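Local atomic coordinates of HTH-type transcriptional repressor PhnF (Mycobacterium smegmatis, PDB entry 3F8M), a protein that represses transcription of the phnDCE operon, which serves phosphate uptake, when phosphate is available in the cell, acting as a DNA-binding regulator of the GntR family. Residues R40-A43 against E44-V48; R58-I62 against D63-E67; P155-R158 against E159-H163; D191-E194 against A195-G199. All coordinates share one frame; numbering follows the deposited sequence. Where two conformers were deposited one is given.

Contact 1 (R40-A43 against E44-V48)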
loop_
_atom_site.group_PDB
_atom_site.type_symbol
_atom_site.label_atom_id
_atom_site.label_comp_id
_atom_site.label_asym_id
_atom_site.label_seq_id
_atom_site.Cartn_x
_atom_site.Cartn_y
_atom_site.Cartn_z
ATOM N N ARG A 40 -17.255 20.212 24.698
ATOM C CA ARG A 40 -18.012 21.372 25.183
ATOM C C ARG A 40 -17.163 22.353 25.981
ATOM O O ARG A 40 -17.371 23.574 25.853
ATOM C CB ARG A 40 -19.185 20.934 26.039
ATOM C CG ARG A 40 -20.264 21.965 26.182
ATOM C CD ARG A 40 -21.564 21.231 26.528
ATOM N NE ARG A 40 -22.481 22.135 27.214
ATOM C CZ ARG A 40 -23.384 22.895 26.605
ATOM N NH1 ARG A 40 -23.511 22.863 25.280
ATOM N NH2 ARG A 40 -24.159 23.691 27.331
ATOM N N GLU A 41 -16.227 21.839 26.805
ATOM C CA GLU A 41 -15.372 22.724 27.592
ATOM C C GLU A 41 -14.496 23.548 26.679
ATOM O O GLU A 41 -14.362 24.780 26.843
ATOM C CB GLU A 41 -14.514 21.960 28.635
ATOM C CG GLU A 41 -13.424 22.856 29.243
ATOM C CD GLU A 41 -12.804 22.294 30.524
ATOM O OE1 GLU A 41 -12.942 21.081 30.797
ATOM O OE2 GLU A 41 -12.162 23.088 31.241
ATOM N N ILE A 42 -13.905 22.882 25.695
ATOM C CA ILE A 42 -13.065 23.574 24.734
ATOM C C ILE A 42 -13.867 24.657 23.996
ATOM O O ILE A 42 -13.421 25.803 23.839
ATOM C CB ILE A 42 -12.433 22.578 23.692
ATOM C CG1 ILE A 42 -11.723 21.412 24.401
ATOM C CG2 ILE A 42 -11.471 23.321 22.764
ATOM C CD1 ILE A 42 -11.054 20.412 23.420
ATOM N N ALA A 43 -15.051 24.283 23.530
ATOM C CA ALA A 43 -15.867 25.230 22.773
ATOM C C ALA A 43 -16.110 26.500 23.593
ATOM O O ALA A 43 -15.918 27.622 23.097
ATOM C CB ALA A 43 -17.181 24.565 22.341
ATOM N N GLU A 44 -16.485 26.319 24.855
ATOM C CA GLU A 44 -16.745 27.442 25.754
ATOM C C GLU A 44 -15.473 28.263 26.035
ATOM O O GLU A 44 -15.522 29.495 26.054
ATOM C CB GLU A 44 -17.445 26.968 27.040
ATOM C CG GLU A 44 -18.712 26.142 26.729
ATOM C CD GLU A 44 -19.773 26.137 27.845
ATOM O OE1 GLU A 44 -19.419 26.267 29.041
ATOM O OE2 GLU A 44 -20.976 25.993 27.505
ATOM N N GLN A 45 -14.339 27.573 26.181
ATOM C CA GLN A 45 -13.046 28.227 26.412
ATOM C C GLN A 45 -12.805 29.193 25.269
ATOM O O GLN A 45 -12.493 30.353 25.504
ATOM C CB GLN A 45 -11.915 27.188 26.527
ATOM C CG GLN A 45 -10.557 27.759 26.950
ATOM C CD GLN A 45 -9.471 26.686 27.185
ATOM O OE1 GLN A 45 -9.731 25.477 27.128
ATOM N NE2 GLN A 45 -8.249 27.137 27.446
ATOM N N PHE A 46 -13.040 28.742 24.034
ATOM C CA PHE A 46 -12.712 29.545 22.850
ATOM C C PHE A 46 -13.885 30.211 22.088
ATOM O O PHE A 46 -13.747 30.564 20.911
ATOM C CB PHE A 46 -11.817 28.719 21.909
ATOM C CG PHE A 46 -10.590 28.176 22.593
ATOM C CD1 PHE A 46 -9.596 29.045 23.068
ATOM C CD2 PHE A 46 -10.435 26.806 22.799
ATOM C CE1 PHE A 46 -8.456 28.553 23.741
ATOM C CE2 PHE A 46 -9.288 26.299 23.455
ATOM C CZ PHE A 46 -8.306 27.182 23.929
ATOM N N GLU A 47 -15.018 30.385 22.766
ATOM C CA GLU A 47 -16.197 31.050 22.166
ATOM C C GLU A 47 -16.495 30.573 20.741
ATOM O O GLU A 47 -16.647 31.387 19.825
ATOM C CB GLU A 47 -16.069 32.584 22.214
ATOM C CG GLU A 47 -15.939 33.130 23.622
ATOM C CD GLU A 47 -16.162 34.618 23.685
ATOM O OE1 GLU A 47 -16.192 35.272 22.605
ATOM O OE2 GLU A 47 -16.333 35.118 24.821
ATOM N N VAL A 48 -16.580 29.245 20.580
ATOM C CA VAL A 48 -17.080 28.609 19.358
ATOM C C VAL A 48 -18.102 27.506 19.687
ATOM O O VAL A 48 -18.243 27.076 20.833
ATOM C CB VAL A 48 -15.927 28.021 18.470
ATOM C CG1 VAL A 48 -14.945 29.131 18.013
ATOM C CG2 VAL A 48 -15.182 26.928 19.210
#

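Contact 2 (R58-I62 against D63-E67)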
loop_
_atom_site.group_PDB
_atom_site.type_symbol
_atom_site.label_atom_id
_atom_site.label_comp_id
_atom_site.label_asym_id
_atom_site.label_seq_id
_atom_site.Cartn_x
_atom_site.Cartn_y
_atom_site.Cartn_z
ATOM N N ARG A 58 -11.825 16.116 14.656
ATOM C CA ARG A 58 -11.928 15.160 13.576
ATOM C C ARG A 58 -10.867 15.362 12.470
ATOM O O ARG A 58 -10.328 14.371 11.945
ATOM C CB ARG A 58 -13.362 15.136 13.030
ATOM C CG ARG A 58 -13.526 14.156 11.928
ATOM C CD ARG A 58 -14.697 13.230 12.117
ATOM N NE ARG A 58 -14.721 12.377 10.947
ATOM C CZ ARG A 58 -15.753 12.288 10.117
ATOM N NH1 ARG A 58 -16.887 12.950 10.375
ATOM N NH2 ARG A 58 -15.652 11.507 9.054
ATOM N N GLU A 59 -10.520 16.618 12.180
ATOM C CA GLU A 59 -9.467 16.941 11.205
ATOM C C GLU A 59 -8.092 16.489 11.733
ATOM O O GLU A 59 -7.280 15.935 10.988
ATOM C CB GLU A 59 -9.452 18.436 10.886
ATOM C CG GLU A 59 -10.726 18.930 10.136
ATOM C CD GLU A 59 -10.813 20.460 10.034
ATOM O OE1 GLU A 59 -9.780 21.122 10.267
ATOM O OE2 GLU A 59 -11.915 21.003 9.743
ATOM N N LEU A 60 -7.853 16.710 13.022
ATOM C CA LEU A 60 -6.631 16.218 13.653
ATOM C C LEU A 60 -6.543 14.707 13.592
ATOM O O LEU A 60 -5.435 14.158 13.441
ATOM C CB LEU A 60 -6.557 16.688 15.104
ATOM C CG LEU A 60 -6.322 18.186 15.272
ATOM C CD1 LEU A 60 -6.581 18.591 16.709
ATOM C CD2 LEU A 60 -4.906 18.588 14.853
ATOM N N LEU A 61 -7.690 14.033 13.727
ATOM C CA LEU A 61 -7.736 12.591 13.754
ATOM C C LEU A 61 -7.388 12.041 12.378
ATOM O O LEU A 61 -6.628 11.079 12.252
ATOM C CB LEU A 61 -9.110 12.083 14.174
ATOM C CG LEU A 61 -9.246 10.580 14.489
ATOM C CD1 LEU A 61 -10.294 10.367 15.585
ATOM C CD2 LEU A 61 -9.545 9.649 13.259
ATOM N N ILE A 62 -7.959 12.660 11.359
ATOM C CA ILE A 62 -7.689 12.287 9.969
ATOM C C ILE A 62 -6.200 12.513 9.630
ATOM O O ILE A 62 -5.589 11.690 8.941
ATOM C CB ILE A 62 -8.697 13.027 9.039
ATOM C CG1 ILE A 62 -10.083 12.378 9.225
ATOM C CG2 ILE A 62 -8.248 13.012 7.563
ATOM C CD1 ILE A 62 -11.250 13.209 8.675
ATOM N N ASP A 63 -5.632 13.597 10.152
ATOM C CA ASP A 63 -4.200 13.905 10.096
ATOM C C ASP A 63 -3.312 12.964 10.979
ATOM O O ASP A 63 -2.067 13.064 10.976
ATOM C CB ASP A 63 -4.030 15.359 10.549
ATOM C CG ASP A 63 -2.993 16.144 9.736
ATOM O OD1 ASP A 63 -2.737 15.838 8.540
ATOM O OD2 ASP A 63 -2.424 17.098 10.317
ATOM N N GLY A 64 -3.942 12.080 11.753
ATOM C CA GLY A 64 -3.204 11.064 12.531
ATOM C C GLY A 64 -2.583 11.594 13.817
ATOM O O GLY A 64 -1.811 10.890 14.500
ATOM N N ARG A 65 -2.968 12.808 14.182
ATOM C CA ARG A 65 -2.358 13.512 15.287
ATOM C C ARG A 65 -3.048 13.258 16.621
ATOM O O ARG A 65 -2.470 13.524 17.684
ATOM C CB ARG A 65 -2.306 15.006 14.986
ATOM C CG ARG A 65 -1.388 15.350 13.815
ATOM C CD ARG A 65 -1.357 16.838 13.564
ATOM N NE ARG A 65 -0.522 17.517 14.549
ATOM C CZ ARG A 65 -0.559 18.831 14.802
ATOM N NH1 ARG A 65 -1.398 19.624 14.129
ATOM N NH2 ARG A 65 0.251 19.357 15.729
ATOM N N VAL A 66 -4.279 12.744 16.558
ATOM C CA VAL A 66 -5.041 12.359 17.730
ATOM C C VAL A 66 -5.767 11.080 17.410
ATOM O O VAL A 66 -5.838 10.660 16.235
ATOM C CB VAL A 66 -6.068 13.466 18.183
ATOM C CG1 VAL A 66 -5.358 14.767 18.450
ATOM C CG2 VAL A 66 -7.241 13.619 17.163
ATOM N N GLU A 67 -6.303 10.428 18.432
ATOM C CA GLU A 67 -7.084 9.237 18.200
ATOM C C GLU A 67 -8.127 9.126 19.304
ATOM O O GLU A 67 -7.982 9.784 20.323
ATOM C CB GLU A 67 -6.181 8.005 18.207
ATOM C CG GLU A 67 -5.727 7.543 19.576
ATOM C CD GLU A 67 -4.569 6.570 19.451
ATOM O OE1 GLU A 67 -4.270 6.120 18.317
ATOM O OE2 GLU A 67 -3.951 6.273 20.472
HETATM O O HOH W 1 -5.611 8.859 14.226
#

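Contact 3 (P155-R158 against E159-H163)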
loop_
_atom_site.group_PDB
_atom_site.type_symbol
_atom_site.label_atom_id
_atom_site.label_comp_id
_atom_site.label_asym_id
_atom_site.label_seq_id
_atom_site.Cartn_x
_atom_site.Cartn_y
_atom_site.Cartn_z
ATOM N N PRO A 155 31.529 2.171 -7.468
ATOM C CA PRO A 155 32.777 2.085 -6.720
ATOM C C PRO A 155 32.885 3.199 -5.673
ATOM O O PRO A 155 32.394 4.335 -5.859
ATOM C CB PRO A 155 33.890 2.221 -7.817
ATOM C CG PRO A 155 33.223 2.927 -8.926
ATOM C CD PRO A 155 31.739 2.467 -8.891
ATOM N N GLY A 156 33.491 2.845 -4.559
ATOM C CA GLY A 156 33.768 3.760 -3.477
ATOM C C GLY A 156 32.531 4.045 -2.622
ATOM O O GLY A 156 32.615 4.797 -1.655
ATOM N N LEU A 157 31.386 3.445 -2.957
ATOM C CA LEU A 157 30.144 3.816 -2.253
ATOM C C LEU A 157 30.290 3.829 -0.752
ATOM O O LEU A 157 29.867 4.775 -0.106
ATOM C CB LEU A 157 28.951 2.933 -2.639
ATOM C CG LEU A 157 27.650 3.477 -2.026
ATOM C CD1 LEU A 157 27.322 4.837 -2.643
ATOM C CD2 LEU A 157 26.529 2.474 -2.264
ATOM N N ARG A 158 30.860 2.787 -0.173
ATOM C CA ARG A 158 31.106 2.830 1.284
ATOM C C ARG A 158 31.962 4.000 1.773
ATOM O O ARG A 158 31.795 4.455 2.914
ATOM C CB ARG A 158 31.658 1.517 1.779
ATOM C CG ARG A 158 30.556 0.507 1.868
ATOM C CD ARG A 158 31.060 -0.821 2.258
ATOM N NE ARG A 158 31.356 -1.584 1.055
ATOM C CZ ARG A 158 31.569 -2.894 1.022
ATOM N NH1 ARG A 158 31.520 -3.624 2.139
ATOM N NH2 ARG A 158 31.836 -3.469 -0.145
ATOM N N GLU A 159 32.845 4.496 0.904
ATOM C CA GLU A 159 33.712 5.650 1.186
ATOM C C GLU A 159 32.986 6.978 1.025
ATOM O O GLU A 159 33.077 7.851 1.871
ATOM C CB GLU A 159 34.908 5.689 0.218
ATOM C CG GLU A 159 35.954 4.610 0.385
ATOM C CD GLU A 159 37.153 4.825 -0.532
ATOM O OE1 GLU A 159 37.316 4.013 -1.481
ATOM O OE2 GLU A 159 37.907 5.811 -0.322
ATOM N N THR A 160 32.286 7.155 -0.096
ATOM C CA THR A 160 31.652 8.416 -0.382
ATOM C C THR A 160 30.303 8.597 0.339
ATOM O O THR A 160 29.834 9.742 0.486
ATOM C CB THR A 160 31.412 8.615 -1.871
ATOM O OG1 THR A 160 30.281 7.828 -2.302
ATOM C CG2 THR A 160 32.680 8.280 -2.695
ATOM N N PHE A 161 29.695 7.483 0.776
ATOM C CA PHE A 161 28.304 7.523 1.296
ATOM C C PHE A 161 28.129 7.773 2.799
ATOM O O PHE A 161 28.584 6.990 3.621
ATOM C CB PHE A 161 27.534 6.244 0.929
ATOM C CG PHE A 161 26.071 6.327 1.229
ATOM C CD1 PHE A 161 25.359 7.497 0.917
ATOM C CD2 PHE A 161 25.399 5.238 1.827
ATOM C CE1 PHE A 161 23.990 7.589 1.193
ATOM C CE2 PHE A 161 24.014 5.327 2.102
ATOM C CZ PHE A 161 23.327 6.518 1.788
ATOM N N ASP A 162 27.370 8.804 3.145
ATOM C CA ASP A 162 26.962 8.971 4.564
ATOM C C ASP A 162 25.759 8.030 4.782
ATOM O O ASP A 162 24.653 8.269 4.276
ATOM C CB ASP A 162 26.615 10.423 4.841
ATOM C CG ASP A 162 25.910 10.632 6.193
ATOM O OD1 ASP A 162 25.797 9.687 6.985
ATOM O OD2 ASP A 162 25.485 11.779 6.448
ATOM N N HIS A 163 26.006 6.936 5.488
ATOM C CA HIS A 163 24.989 5.882 5.665
ATOM C C HIS A 163 23.707 6.320 6.424
ATOM O O HIS A 163 22.702 5.632 6.392
ATOM C CB HIS A 163 25.621 4.610 6.241
ATOM C CG HIS A 163 26.214 4.762 7.615
ATOM N ND1 HIS A 163 25.447 5.004 8.737
ATOM C CD2 HIS A 163 27.486 4.630 8.056
ATOM C CE1 HIS A 163 26.229 5.048 9.806
ATOM N NE2 HIS A 163 27.471 4.826 9.418
HETATM O O HOH W 2 29.483 4.375 4.305
HETATM O O HOH W 3 31.612 7.016 4.811
#

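Contact 4 (D191-E194 against A195-G199)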
loop_
_atom_site.group_PDB
_atom_site.type_symbol
_atom_site.label_atom_id
_atom_site.label_comp_id
_atom_site.label_asym_id
_atom_site.label_seq_id
_atom_site.Cartn_x
_atom_site.Cartn_y
_atom_site.Cartn_z
ATOM N N ASP A 191 9.509 -11.878 10.775
ATOM C CA ASP A 191 10.207 -13.024 11.344
ATOM C C ASP A 191 10.952 -12.603 12.633
ATOM O O ASP A 191 10.887 -11.431 13.018
ATOM C CB ASP A 191 11.097 -13.699 10.285
ATOM C CG ASP A 191 12.313 -12.873 9.887
ATOM O OD1 ASP A 191 12.747 -11.959 10.601
ATOM O OD2 ASP A 191 12.905 -13.209 8.850
ATOM N N ALA A 192 11.606 -13.543 13.320
ATOM C CA ALA A 192 12.197 -13.272 14.635
ATOM C C ALA A 192 13.231 -12.112 14.621
ATOM O O ALA A 192 13.252 -11.257 15.514
ATOM C CB ALA A 192 12.801 -14.569 15.253
ATOM N N ARG A 193 14.063 -12.073 13.586
ATOM C CA ARG A 193 15.036 -11.020 13.479
ATOM C C ARG A 193 14.362 -9.668 13.219
ATOM O O ARG A 193 14.753 -8.672 13.811
ATOM C CB ARG A 193 16.004 -11.322 12.354
ATOM C CG ARG A 193 17.002 -10.215 12.164
ATOM C CD ARG A 193 18.058 -10.587 11.131
ATOM N NE ARG A 193 19.043 -9.513 11.011
ATOM C CZ ARG A 193 19.255 -8.806 9.909
ATOM N NH1 ARG A 193 18.565 -9.109 8.808
ATOM N NH2 ARG A 193 20.162 -7.813 9.910
ATOM N N GLU A 194 13.405 -9.646 12.294
ATOM C CA GLU A 194 12.745 -8.385 11.908
ATOM C C GLU A 194 11.987 -7.788 13.114
ATOM O O GLU A 194 11.940 -6.549 13.324
ATOM C CB GLU A 194 11.814 -8.610 10.726
ATOM C CG GLU A 194 12.561 -8.929 9.365
ATOM C CD GLU A 194 11.660 -9.530 8.307
ATOM O OE1 GLU A 194 10.605 -10.120 8.649
ATOM O OE2 GLU A 194 11.986 -9.407 7.096
ATOM N N ALA A 195 11.393 -8.688 13.885
ATOM C CA ALA A 195 10.645 -8.287 15.064
ATOM C C ALA A 195 11.583 -7.664 16.074
ATOM O O ALA A 195 11.293 -6.570 16.571
ATOM C CB ALA A 195 9.907 -9.476 15.650
ATOM N N ALA A 196 12.743 -8.288 16.318
ATOM C CA ALA A 196 13.724 -7.739 17.239
ATOM C C ALA A 196 14.284 -6.374 16.804
ATOM O O ALA A 196 14.470 -5.469 17.668
ATOM C CB ALA A 196 14.857 -8.743 17.488
ATOM N N LEU A 197 14.503 -6.217 15.487
ATOM C CA LEU A 197 15.031 -4.939 14.935
ATOM C C LEU A 197 14.005 -3.829 15.037
ATOM O O LEU A 197 14.352 -2.661 15.174
ATOM C CB LEU A 197 15.400 -5.108 13.450
ATOM C CG LEU A 197 16.672 -5.944 13.290
ATOM C CD1 LEU A 197 16.814 -6.386 11.789
ATOM C CD2 LEU A 197 17.867 -5.158 13.779
ATOM N N LEU A 198 12.730 -4.196 15.038
ATOM C CA LEU A 198 11.703 -3.173 14.844
ATOM C C LEU A 198 10.754 -3.011 16.044
ATOM O O LEU A 198 9.721 -2.365 15.902
ATOM C CB LEU A 198 10.908 -3.457 13.575
ATOM C CG LEU A 198 11.662 -3.432 12.237
ATOM C CD1 LEU A 198 10.644 -3.677 11.182
ATOM C CD2 LEU A 198 12.374 -2.054 12.014
ATOM N N GLY A 199 11.112 -3.611 17.169
ATOM C CA GLY A 199 10.331 -3.517 18.443
ATOM C C GLY A 199 8.966 -4.131 18.353
ATOM O O GLY A 199 8.017 -3.681 19.021
#

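Contact 1 (R40-A43 against E44-V48)
Ile42 and Phe46, one helical turn apart, make the closest apolar side-chain contact here: Ile42 CG2 lies in the plane of the Phe46 ring, at its edge, 3.6 Å from Phe46 CD2. The branch is carried there by chi1 of Ile42 (-52°), which sets CG2 anti to the backbone N and beside the carbonyl carbon, where it meets the ring edge. One face of the same ring is covered by Gln45 CG, which sits over the ring centre, so the phenyl group is packed both at an edge and on a face. The side-chain ends of Arg40 and Glu44 are related by charge alone. Arg40 NH2 and Glu44 OE2 are 3.9 Å apart, a long salt bridge, and OE2 stands over one face of the guanidinium, offset toward its rim, with no N-H aimed at it; the two planes are 48° apart.

The backbone positions these groups. Glu44 N, Gln45 N and Phe46 N donate to the carbonyls four residues earlier, and Phe46 N reaches Ile42 O at 3.0 Å. Phe46 then leaves helical angles, and Val48 N closes the turn on Ala43 O at 3.1 Å with a nearly straight N-H angle of 170°. Further out, Phe46 rests on Val19 and Glu22 of helix 15-29, while Ile42, Ala43 and Val48 all touch Val53 of helix 50-62. Residues 40-48 thus span most of the first helix of the predicted helix-turn-helix, and the turn that follows, in a GntR-type winged-helix domain.

Contact 2 (R58-I62 against D63-E67)
The guanidinium of Arg65 is the flat group that meets the preceding helix: Leu60 CD2 approaches it obliquely, 3.7 Å from Arg65 NH1. A bend at chi3 (77°) folds the arginine chain, and Arg65 NH1 also forms a salt bridge with Asp24 on helix 15-29. The carboxylate of Glu59 turns away from residues 63-67 to Arg20 and Gln55.

The chain leaves helix 50-62 through a Schellman motif. Gly64, at positive phi (79°), sends its N to Leu61 O at 2.9 Å from above the carbonyl plane, whereas Arg65 N bonds to Leu60 O, also at 2.9 Å. This turn leads from helix 50-62, the second helix of the predicted helix-turn-helix, into strand 66-69, the first strand of the wing hairpin. Val66 packs back on the helix it has just left: its CG2 lies 3.8 Å from Leu60 CB and 3.8 Å from Leu61 CB. A water gives one proton to Leu61 O and the other to Val66 O, at 2.7 Å from the latter, joining helix end to strand start. Arg58 NH1 forms a salt bridge with Asp113 of the second subunit, and Val115 of that subunit packs against Arg58 and Ile62.

Contact 3 (P155-R158 against E159-H163)
Phe161 CB meets Leu157 at two points, lying 2.9 Å from Leu157 O and 3.8 Å from Leu157 CD1. With chi1 of -170°, CG stands anti to the backbone N, and from there CG and the ring run alongside the Leu157 side chain, both pointing the same way. Over one face of the ring lies the backbone N of His163, 4.1 Å above the plane and displaced toward the rim. Around the ring are Leu131 and Arg133 of strand 127-137, Trp107 of strand 100-111 and Leu167 of helix 167-173. Leu157 shares Trp107 and Leu167, so Leu157 and Phe161, at the start of the short helix and just past its end, pack this turn between the sheet and helix 167-173 of the UTRA domain.

Helix 157-160 is a single turn. Gly156 occupies its N-cap with positive phi (78°), and its carbonyl oxygen accepts Thr160 N at 2.8 Å; a second, weak bond comes from Glu159 N. Phe161 N in turn donates to Leu157 O at 2.9 Å, with an N-H angle of 135°; Phe161 is the first residue to leave helical angles. Beyond the helix end, a water 2.7 Å from Arg158 O lies in hydrogen-bonding position to both this oxygen and Phe161 O. Of the polar side chains, Arg158 forms a salt bridge with Asp109, and Thr160 OG1 hydrogen-bonds to Glu170 and Arg174.

Contact 4 (D191-E194 against A195-G199)
Leu197 lays its CD1 methyl over the centre of the Arg193 guanidinium, 3.8 Å above the plane, one turn further along helix 192-198 of the UTRA domain. The two side chains slant across each other: Arg193 is stretched from CG to NE, with chi1 at 177°, and leads outward from the helix, with the leucine methyl over its guanidinium. CD1 of Leu197 is 3.9 Å from Arg193 CG and equally far from Arg193 CZ. The charged end continues to a salt bridge with Glu132, which probably helps to fix the plane on which the methyl rests.

Asp191 and Glu194 face each other differently, as a capping box at the start of the helix. Asp191 is the N-cap: its OD1 accepts Glu194 N at 2.9 Å, met nearly along the C-O axis. In the reciprocal bond Asp191 N donates to Glu194 OE1 at 3.0 Å, reaching the anti side of the carboxylate 21° out of its plane. The other oxygen, Glu194 OE2, forms a salt bridge with Arg225 on strand 220-229, so the carboxylate of this buried residue is gripped by both backbone and side-chain partners. Glu194 and Leu197 both pack on Leu144 of strand 140-150, which seats the helix on the sheet.

Ala195, Ala196 and Leu197 each donate to the carbonyl four residues back, while the chain leaves the helix at Gly199 in a Schellman motif with positive phi. In that last turn the bond from Leu198 N to Glu194 O is weak, 3.0 Å long but bent to 121° at the hydrogen.

Contacts 1 and 2 belong to the GntR-type DNA-binding domain, contacts 3 and 4 to the UTRA domain; the centres of contacts 1 and 3 are about 56 Å apart, on opposite sides of the chain's centre. All four are partly buried; contact 4 buries Glu194, while contacts 1 and 3 keep their charged residues largely exposed. Contacts 1 and 2 both pack side chains against helix 15-29, but contact 2 alone reaches the second subunit. Contacts 3 and 4 seat short helices on the same six-stranded sheet. Contact 4 has a capping box and a methyl lying over an arginine guanidinium, contact 3 a glycine N-cap, contact 1 a long salt bridge. Water sits between carbonyls in contacts 2 and 3; Schellman endings recur in 2 and 4.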